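Local coordinates for methyltransferase small domain-containing protein (Thermoplasma acidophilum, PDB 1NE2), which is of unknown function but has the fold of an S-adenosylmethionine-dependent methyltransferase and may act as a transferase, at residues G162-E167 with V191-R196. Numbering follows the deposited sequence.
Sequences GDVFRE and VIFGVR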
loop_
_atom_site.group_PDB
_atom_site.type_symbol
_atom_site.label_atom_id
_atom_site.label_comp_id
_atom_site.label_asym_id
_atom_site.label_seq_id
_atom_site.Cartn_x
_atom_site.Cartn_y
_atom_site.Cartn_z
ATOM N N GLY B 162 0.350 21.375 -4.594
ATOM C CA GLY B 162 -0.862 20.730 -5.064
ATOM C C GLY B 162 -2.073 21.640 -5.052
ATOM O O GLY B 162 -1.963 22.839 -4.804
ATOM N N ASP B 163 -3.238 21.065 -5.328
ATOM C CA ASP B 163 -4.476 21.825 -5.339
ATOM C C ASP B 163 -5.240 21.552 -4.050
ATOM O O ASP B 163 -5.644 20.415 -3.788
ATOM C CB ASP B 163 -5.329 21.428 -6.544
ATOM C CG ASP B 163 -4.647 21.739 -7.865
ATOM O OD1 ASP B 163 -4.391 22.932 -8.129
ATOM O OD2 ASP B 163 -4.365 20.796 -8.635
ATOM N N VAL B 164 -5.417 22.588 -3.237
ATOM C CA VAL B 164 -6.149 22.440 -1.981
ATOM C C VAL B 164 -7.639 22.512 -2.287
ATOM O O VAL B 164 -8.164 23.583 -2.592
ATOM C CB VAL B 164 -5.791 23.558 -0.968
ATOM C CG1 VAL B 164 -6.615 23.390 0.312
ATOM C CG2 VAL B 164 -4.311 23.515 -0.641
ATOM N N PHE B 165 -8.325 21.376 -2.223
ATOM C CA PHE B 165 -9.752 21.375 -2.503
ATOM C C PHE B 165 -10.574 21.387 -1.221
ATOM O O PHE B 165 -11.789 21.568 -1.260
ATOM C CB PHE B 165 -10.120 20.188 -3.399
ATOM C CG PHE B 165 -9.766 18.857 -2.824
ATOM C CD1 PHE B 165 -10.623 18.221 -1.937
ATOM C CD2 PHE B 165 -8.577 18.226 -3.187
ATOM C CE1 PHE B 165 -10.312 16.972 -1.420
ATOM C CE2 PHE B 165 -8.253 16.976 -2.674
ATOM C CZ PHE B 165 -9.128 16.347 -1.785
ATOM N N ARG B 166 -9.908 21.204 -0.083
ATOM C CA ARG B 166 -10.590 21.249 1.203
ATOM C C ARG B 166 -9.743 21.890 2.297
ATOM O O ARG B 166 -8.570 21.554 2.474
ATOM C CB ARG B 166 -11.019 19.843 1.661
ATOM C CG ARG B 166 -11.715 19.835 3.035
ATOM C CD ARG B 166 -12.387 18.492 3.323
ATOM N NE ARG B 166 -13.301 18.149 2.239
ATOM C CZ ARG B 166 -13.283 16.998 1.573
ATOM N NH1 ARG B 166 -12.397 16.062 1.886
ATOM N NH2 ARG B 166 -14.123 16.800 0.561
ATOM N N GLU B 167 -10.347 22.858 2.987
ATOM C CA GLU B 167 -9.737 23.542 4.126
ATOM C C GLU B 167 -10.961 23.823 4.966
ATOM O O GLU B 167 -11.599 24.871 4.849
ATOM C CB GLU B 167 -9.060 24.856 3.751
ATOM C CG GLU B 167 -8.268 25.396 4.928
ATOM C CD GLU B 167 -7.585 26.715 4.647
ATOM O OE1 GLU B 167 -7.315 27.013 3.468
ATOM O OE2 GLU B 167 -7.302 27.442 5.619
ATOM N N VAL B 191 -8.387 21.973 11.845
ATOM C CA VAL B 191 -8.554 22.172 10.416
ATOM C C VAL B 191 -8.314 20.887 9.639
ATOM O O VAL B 191 -7.401 20.117 9.947
ATOM C CB VAL B 191 -7.598 23.275 9.885
ATOM C CG1 VAL B 191 -6.146 22.850 10.054
ATOM C CG2 VAL B 191 -7.904 23.565 8.421
ATOM N N ILE B 192 -9.162 20.665 8.641
ATOM C CA ILE B 192 -9.067 19.510 7.765
ATOM C C ILE B 192 -8.630 19.993 6.391
ATOM O O ILE B 192 -9.256 20.889 5.816
ATOM C CB ILE B 192 -10.430 18.795 7.609
ATOM C CG1 ILE B 192 -10.806 18.084 8.913
ATOM C CG2 ILE B 192 -10.367 17.790 6.447
ATOM C CD1 ILE B 192 -12.195 17.455 8.880
ATOM N N PHE B 193 -7.554 19.404 5.881
ATOM C CA PHE B 193 -7.025 19.736 4.561
ATOM C C PHE B 193 -7.153 18.537 3.637
ATOM O O PHE B 193 -6.931 17.407 4.059
ATOM C CB PHE B 193 -5.541 20.116 4.648
ATOM C CG PHE B 193 -5.301 21.551 4.997
ATOM C CD1 PHE B 193 -5.605 22.558 4.088
ATOM C CD2 PHE B 193 -4.782 21.902 6.242
ATOM C CE1 PHE B 193 -5.396 23.903 4.414
ATOM C CE2 PHE B 193 -4.570 23.244 6.576
ATOM C CZ PHE B 193 -4.878 24.240 5.659
ATOM N N GLY B 194 -7.528 18.806 2.389
ATOM C CA GLY B 194 -7.637 17.788 1.359
ATOM C C GLY B 194 -6.885 18.408 0.199
ATOM O O GLY B 194 -7.238 19.509 -0.232
ATOM N N VAL B 195 -5.854 17.727 -0.299
ATOM C CA VAL B 195 -5.030 18.270 -1.383
ATOM C C VAL B 195 -4.751 17.270 -2.506
ATOM O O VAL B 195 -4.523 16.081 -2.247
ATOM C CB VAL B 195 -3.651 18.739 -0.836
ATOM C CG1 VAL B 195 -2.951 19.619 -1.865
ATOM C CG2 VAL B 195 -3.824 19.474 0.488
ATOM N N ARG B 196 -4.783 17.744 -3.751
ATOM C CA ARG B 196 -4.470 16.883 -4.892
ATOM C C ARG B 196 -3.032 17.197 -5.298
ATOM O O ARG B 196 -2.717 18.330 -5.656
ATOM C CB ARG B 196 -5.411 17.159 -6.067
ATOM C CG ARG B 196 -5.080 16.362 -7.323
ATOM C CD ARG B 196 -5.105 14.863 -7.053
ATOM N NE ARG B 196 -5.015 14.076 -8.283
ATOM C CZ ARG B 196 -3.912 13.937 -9.015
ATOM N NH1 ARG B 196 -2.785 14.527 -8.644
ATOM N NH2 ARG B 196 -3.942 13.215 -10.127
#
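Phe165 and Arg166 together face Gly194 in a classic beta bulge, on the antiparallel hairpin pairing that closes one side of the mixed seven-stranded sheet. Strand 162-173 is outermost within the chain and strand 187-197 lies between it and strand 142-147, giving the order 3-2-1-4-5-7-6 of Rossmann-like class I methyltransferases. At the bulge, Gly194 O accepts two backbone N-H groups: Phe165 N at 2.9 Å, tilted from the carbonyl plane, and Arg166 N at 3.2 Å, in that plane on a lone pair. Gly194 N returns a bond to Arg166 O, and before the bulge Asp163 and Arg196 form a doubly hydrogen-bonded pair.

CG of Phe165 sits between the backbone N and the carbonyl carbon (chi1 58°), and the ring lies over the Gly194 backbone. Gly194 CA lies over its face, a CH-pi contact 4.1 Å from the ring centroid, and Phe165 CZ is 3.6 Å from Gly194 C. On the face of the sheet that carries Arg166, Arg166 and Ile192 lie side by side, CD meeting CG2 at 3.8 Å, and Arg166 NH1 forms a salt bridge with Asp47.

On the other face, Val164, Glu167, Phe193 and Val195 face helix 151-161, where Phe158 meets the Phe193 ring edge-to-face. Val164 CG1 reaches the edge of that ring in its plane, 4.0 Å from Phe193 CD1. Glu167 lies alongside the same ring, its carboxylate salt-bridged through OE2 to Arg151 and Arg155, and its CG comes within 3.3 Å of Phe193 CE1.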